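Side-chain contacts in putative hydrolase (Agrobacterium vitis, PDB 3LLC), which probably hydrolyses ester and thioester bonds as an alpha/beta hydrolase, perhaps removing fatty acyl groups from proteins: residues 41-46 / 94-99; 125-130 / 135-140. All coordinates share one frame; numbering follows the deposited sequence.

Overall arrangement
Both contacts lie within the alpha/beta hydrolase fold and press a helix on the same mixed sheet. Contact 1 sets helix 89-103 over strand 39-43, and contact 2 joins the end of helix 115-128 to the start of strand 136-143. The centre of contact 1 lies about 6 Å from the centre of the chain, that of contact 2 about 15 Å. The two helices are neighbours: Leu97, on the first, packs against Leu127 of the second, CD1 to CD2 at 3.8 Å. Contact 1 is wholly buried and apolar. Contact 2, where Val137 is partly exposed, is also apolar between its segments but has a 1,2-ethanediol bound beside it. Neither contact has a direct hydrogen bond between its segments.

Contact 1: 41-46 / 94-99; sequences IWLGGY and EEALAV
Strand residue Leu43 and helix residue Ala96 are the residues whose CA atoms come nearest, 7.8 Å apart, where helix 89-103 lies over strand 39-43 in the alpha/beta hydrolase sheet. The helix belongs to the connection from strand 68-72 to strand 107-113, and these two strands flank 39-43, so the crossover passes above the strand it skips. Phe72 and Ile70, from strand 68-72, extend the apolar floor beneath Ala96 and Val99.

The contact consists of two small meetings one helical turn apart. Leu43 does not start out pointing at the helix, but its CG stands anti to the carbonyl carbon (chi1 -59°), which brings the CD2 branch up to the methyl of Ala96. Ile41, two residues earlier on the same face of the strand, already has its CB directed at the helix. With CG1 anti to the backbone N (chi1 -174°) and the chain extended beyond it, only the terminal CD1 meets Val99. Trp42, between them, turns to the other face and packs on helix 53-65. Leu43 also touches Ala120 and residues of what is probably the nucleophile elbow. Ile41 and Leu43 each have a second modelled conformer. In the conformers described, Leu43 CD2 lies 3.8 Å from Ala96 CB, whereas Ile41 CD1 stays a looser 4.4 Å from Val99 CG1.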
loop_
_atom_site.group_PDB
_atom_site.type_symbol
_atom_site.label_atom_id
_atom_site.label_comp_id
_atom_site.label_asym_id
_atom_site.label_seq_id
_atom_site.Cartn_x
_atom_site.Cartn_y
_atom_site.Cartn_z
ATOM N N ILE A 41 8.651 -0.187 -5.716
ATOM C CA ILE A 41 8.415 0.227 -4.318
ATOM C C ILE A 41 7.240 -0.520 -3.726
ATOM O O ILE A 41 6.106 -0.513 -4.242
ATOM C CB ILE A 41 8.228 1.764 -4.088
ATOM C CG1 ILE A 41 8.133 2.064 -2.579
ATOM C CG2 ILE A 41 7.013 2.276 -4.783
ATOM C CD1 ILE A 41 8.399 3.519 -2.208
ATOM N N TRP A 42 7.553 -1.212 -2.645
ATOM C CA TRP A 42 6.563 -1.948 -1.863
ATOM C C TRP A 42 5.767 -1.001 -0.965
ATOM O O TRP A 42 6.345 -0.171 -0.262
ATOM C CB TRP A 42 7.271 -3.017 -0.993
ATOM C CG TRP A 42 6.265 -3.862 -0.175
ATOM C CD1 TRP A 42 6.044 -3.802 1.201
ATOM C CD2 TRP A 42 5.351 -4.855 -0.678
ATOM N NE1 TRP A 42 5.057 -4.682 1.546
ATOM C CE2 TRP A 42 4.596 -5.328 0.429
ATOM C CE3 TRP A 42 5.080 -5.385 -1.956
ATOM C CZ2 TRP A 42 3.617 -6.327 0.300
ATOM C CZ3 TRP A 42 4.077 -6.364 -2.088
ATOM C CH2 TRP A 42 3.370 -6.829 -0.949
ATOM N N LEU A 43 4.437 -1.127 -0.980
ATOM C CA LEU A 43 3.566 -0.441 -0.029
ATOM C C LEU A 43 2.715 -1.518 0.646
ATOM O O LEU A 43 1.827 -2.090 0.007
ATOM C CB LEU A 43 2.675 0.580 -0.742
ATOM C CG LEU A 43 3.419 1.689 -1.516
ATOM C CD1 LEU A 43 2.478 2.412 -2.521
ATOM C CD2 LEU A 43 4.087 2.692 -0.543
ATOM N N GLY A 44 2.990 -1.793 1.916
ATOM C CA GLY A 44 2.345 -2.921 2.603
ATOM C C GLY A 44 0.971 -2.682 3.225
ATOM O O GLY A 44 0.429 -1.560 3.202
ATOM N N GLY A 45 0.396 -3.765 3.759
ATOM C CA GLY A 45 -0.908 -3.707 4.459
ATOM C C GLY A 45 -0.867 -3.142 5.886
ATOM O O GLY A 45 0.198 -2.940 6.483
ATOM N N TYR A 46 -2.053 -2.927 6.441
ATOM C CA TYR A 46 -2.245 -2.463 7.806
ATOM C C TYR A 46 -1.603 -3.494 8.713
ATOM O O TYR A 46 -1.836 -4.661 8.522
ATOM C CB TYR A 46 -3.743 -2.443 8.075
ATOM C CG TYR A 46 -4.243 -1.831 9.362
ATOM C CD1 TYR A 46 -4.194 -0.458 9.542
ATOM C CD2 TYR A 46 -4.904 -2.594 10.327
ATOM C CE1 TYR A 46 -4.714 0.149 10.666
ATOM C CE2 TYR A 46 -5.422 -1.988 11.488
ATOM C CZ TYR A 46 -5.329 -0.613 11.631
ATOM O OH TYR A 46 -5.837 0.066 12.720
ATOM N N GLU A 94 2.170 10.385 3.785
ATOM C CA GLU A 94 3.238 11.353 3.912
ATOM C C GLU A 94 4.608 10.656 3.982
ATOM O O GLU A 94 5.610 11.121 3.409
ATOM C CB GLU A 94 3.027 12.210 5.163
ATOM C CG GLU A 94 4.055 13.312 5.339
ATOM C CD GLU A 94 3.886 14.139 6.622
ATOM O OE1 GLU A 94 3.168 13.715 7.570
ATOM O OE2 GLU A 94 4.508 15.222 6.686
ATOM N N GLU A 95 4.644 9.534 4.688
ATOM C CA GLU A 95 5.881 8.745 4.811
ATOM C C GLU A 95 6.297 8.102 3.452
ATOM O O GLU A 95 7.469 8.152 3.059
ATOM C CB GLU A 95 5.685 7.677 5.909
ATOM C CG GLU A 95 5.569 8.288 7.318
ATOM C CD GLU A 95 4.831 7.391 8.346
ATOM O OE1 GLU A 95 4.742 6.176 8.072
ATOM O OE2 GLU A 95 4.404 7.928 9.408
ATOM N N ALA A 96 5.343 7.505 2.751
ATOM C CA ALA A 96 5.591 6.918 1.454
ATOM C C ALA A 96 6.171 7.972 0.501
ATOM O O ALA A 96 7.182 7.712 -0.164
ATOM C CB ALA A 96 4.302 6.247 0.860
ATOM N N LEU A 97 5.566 9.158 0.461
ATOM C CA LEU A 97 6.050 10.224 -0.417
ATOM C C LEU A 97 7.458 10.695 0.004
ATOM O O LEU A 97 8.320 10.970 -0.854
ATOM C CB LEU A 97 5.034 11.378 -0.444
ATOM C CG LEU A 97 5.282 12.579 -1.359
ATOM C CD1 LEU A 97 5.551 12.106 -2.784
ATOM C CD2 LEU A 97 4.093 13.563 -1.323
ATOM N N ALA A 98 7.707 10.815 1.318
ATOM C CA ALA A 98 9.024 11.210 1.808
ATOM C C ALA A 98 10.126 10.199 1.432
ATOM O O ALA A 98 11.268 10.571 1.142
ATOM C CB ALA A 98 9.012 11.455 3.341
ATOM N N VAL A 99 9.789 8.920 1.478
ATOM C CA VAL A 99 10.752 7.878 1.131
ATOM C C VAL A 99 11.068 7.981 -0.376
ATOM O O VAL A 99 12.242 8.000 -0.780
ATOM C CB VAL A 99 10.209 6.496 1.503
ATOM C CG1 VAL A 99 11.044 5.393 0.807
ATOM C CG2 VAL A 99 10.215 6.353 3.038
#

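Contact 2: 125-130 / 135-140. With EDO (1,2-ethanediol), chain E; EDO (1,2-ethanediol), chain C.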
loop_
_atom_site.group_PDB
_atom_site.type_symbol
_atom_site.label_atom_id
_atom_site.label_comp_id
_atom_site.label_asym_id
_atom_site.label_seq_id
_atom_site.Cartn_x
_atom_site.Cartn_y
_atom_site.Cartn_z
ATOM N N GLN A 125 -1.828 10.422 -7.216
ATOM C CA GLN A 125 -2.522 11.721 -7.199
ATOM C C GLN A 125 -1.638 12.847 -6.691
ATOM O O GLN A 125 -1.618 13.932 -7.288
ATOM C CB GLN A 125 -3.854 11.677 -6.379
ATOM C CG GLN A 125 -4.895 10.731 -6.977
ATOM C CD GLN A 125 -6.184 10.635 -6.144
ATOM O OE1 GLN A 125 -6.166 10.793 -4.905
ATOM N NE2 GLN A 125 -7.311 10.446 -6.831
ATOM N N GLU A 126 -0.868 12.592 -5.634
ATOM C CA GLU A 126 0.040 13.605 -5.055
ATOM C C GLU A 126 1.168 13.944 -6.040
ATOM O O GLU A 126 1.529 15.100 -6.212
ATOM C CB GLU A 126 0.660 13.123 -3.718
ATOM C CG GLU A 126 -0.335 12.937 -2.550
ATOM C CD GLU A 126 -0.602 14.221 -1.734
ATOM O OE1 GLU A 126 0.217 14.561 -0.846
ATOM O OE2 GLU A 126 -1.663 14.857 -1.943
ATOM N N LEU A 127 1.740 12.921 -6.674
ATOM C CA LEU A 127 2.800 13.173 -7.684
ATOM C C LEU A 127 2.267 13.941 -8.894
ATOM O O LEU A 127 2.891 14.920 -9.350
ATOM C CB LEU A 127 3.456 11.858 -8.119
ATOM C CG LEU A 127 4.220 11.108 -7.018
ATOM C CD1 LEU A 127 4.642 9.694 -7.488
ATOM C CD2 LEU A 127 5.426 11.890 -6.538
ATOM N N LYS A 128 1.101 13.550 -9.406
ATOM C CA LYS A 128 0.504 14.281 -10.556
ATOM C C LYS A 128 0.144 15.732 -10.205
ATOM O O LYS A 128 0.192 16.609 -11.071
ATOM C CB LYS A 128 -0.681 13.503 -11.201
ATOM C CG LYS A 128 -0.186 12.214 -11.954
ATOM C CD LYS A 128 -1.265 11.216 -12.512
ATOM C CE LYS A 128 -1.939 11.699 -13.808
ATOM N NZ LYS A 128 -0.976 11.994 -14.915
ATOM N N ALA A 129 -0.153 16.027 -8.940
ATOM C CA ALA A 129 -0.438 17.425 -8.521
ATOM C C ALA A 129 0.798 18.330 -8.479
ATOM O O ALA A 129 0.662 19.556 -8.405
ATOM C CB ALA A 129 -1.153 17.456 -7.145
ATOM N N ARG A 130 1.999 17.754 -8.521
ATOM C CA ARG A 130 3.235 18.555 -8.406
ATOM C C ARG A 130 3.749 19.056 -9.739
ATOM O O ARG A 130 3.532 18.433 -10.775
ATOM C CB ARG A 130 4.345 17.765 -7.711
ATOM C CG ARG A 130 3.909 17.245 -6.399
ATOM C CD ARG A 130 4.994 17.102 -5.389
ATOM N NE ARG A 130 5.958 16.070 -5.731
ATOM C CZ ARG A 130 6.650 15.342 -4.846
ATOM N NH1 ARG A 130 6.469 15.475 -3.534
ATOM N NH2 ARG A 130 7.519 14.448 -5.292
ATOM N N THR A 135 10.229 11.847 -10.403
ATOM C CA THR A 135 9.777 10.459 -10.492
ATOM C C THR A 135 8.469 10.260 -11.274
ATOM O O THR A 135 7.413 10.720 -10.855
ATOM C CB THR A 135 9.592 9.851 -9.085
ATOM O OG1 THR A 135 10.833 9.949 -8.359
ATOM C CG2 THR A 135 9.174 8.365 -9.199
ATOM N N GLN A 136 8.571 9.550 -12.402
ATOM C CA GLN A 136 7.411 9.133 -13.183
ATOM C C GLN A 136 6.985 7.733 -12.696
ATOM O O GLN A 136 7.822 6.861 -12.574
ATOM C CB GLN A 136 7.753 9.061 -14.674
ATOM C CG GLN A 136 8.671 10.176 -15.237
ATOM C CD GLN A 136 8.255 11.597 -14.841
ATOM O OE1 GLN A 136 7.088 11.865 -14.568
ATOM N NE2 GLN A 136 9.224 12.512 -14.821
ATOM N N VAL A 137 5.702 7.532 -12.461
ATOM C CA VAL A 137 5.160 6.182 -12.134
ATOM C C VAL A 137 4.813 5.486 -13.452
ATOM O O VAL A 137 3.949 5.964 -14.213
ATOM C CB VAL A 137 3.962 6.259 -11.187
ATOM C CG1 VAL A 137 3.286 4.852 -11.009
ATOM C CG2 VAL A 137 4.405 6.809 -9.830
ATOM N N SER A 138 5.529 4.401 -13.762
ATOM C CA SER A 138 5.366 3.701 -15.039
ATOM C C SER A 138 4.380 2.540 -14.999
ATOM O O SER A 138 4.003 2.043 -16.062
ATOM C CB SER A 138 6.721 3.227 -15.583
ATOM O OG SER A 138 7.393 2.431 -14.637
ATOM N N GLY A 139 3.964 2.133 -13.807
ATOM C CA GLY A 139 2.963 1.068 -13.641
ATOM C C GLY A 139 2.632 0.819 -12.183
ATOM O O GLY A 139 3.362 1.264 -11.286
HETATM N N MSE A 140 1.528 0.101 -11.948
HETATM C CA MSE A 140 1.071 -0.184 -10.583
HETATM C C MSE A 140 0.500 -1.600 -10.558
HETATM O O MSE A 140 -0.291 -1.991 -11.430
HETATM C CB MSE A 140 0.011 0.835 -10.100
HETATM C CG MSE A 140 0.468 2.326 -10.043
HETATM SE SE MSE A 140 -1.068 3.538 -9.745
HETATM C CE MSE A 140 -2.253 2.108 -9.090
HETATM C C1 EDO E . 3.158 10.101 -12.090
HETATM O O1 EDO E . 3.987 9.604 -13.131
HETATM C C2 EDO E . 3.797 11.365 -11.552
HETATM O O2 EDO E . 4.318 12.190 -12.601
HETATM C C1 EDO C . -11.408 11.970 -7.418
HETATM O O1 EDO C . -12.576 11.661 -6.661
HETATM C C2 EDO C . -10.673 10.669 -7.644
HETATM O O2 EDO C . -10.079 10.311 -6.422
#
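The backbone N of Val137 donates a nearly straight hydrogen bond, 2.8 Å long at 162°, to O1 of a 1,2-ethanediol that lies between this residue and Leu127. The diol, probably from the crystallisation liquor, rests its carbon C2 on CB of Leu127 at 3.5 Å, while CG of Lys128 borders its C1. Its other hydroxyl, O2, reaches OE1 of Gln136 in a weak bond of 3.4 Å; the Gln136 side chain, bent at chi2, has a second conformer, so this bond is doubtful.

Alongside the diol, helix 115-128 and strand 136-143 meet directly. They are successive elements of a beta-alpha-beta unit that begins with strand 107-113. Leu127 CD1 touches CG2 of Val137 at 3.7 Å, the two side chains crossing at about a right angle. A chi1 of 172° places this valine methyl beside the backbone N, where it meets the leucine. Leu127 also touches Leu100 of helix 89-103, and the hydroxyl of buried Thr135 bonds to the carbonyl oxygen of Pro105.

Gln125, extended beyond CG, carries its amide to a different ethanediol, and NE2 donates to O2 of that molecule at 2.8 Å. No hydrogen bond joins the two segments: their direct contact is apolar, made on the helix side by Leu127, and the diol between them is hydrogen-bonded to the strand side but touches the helix through carbons alone.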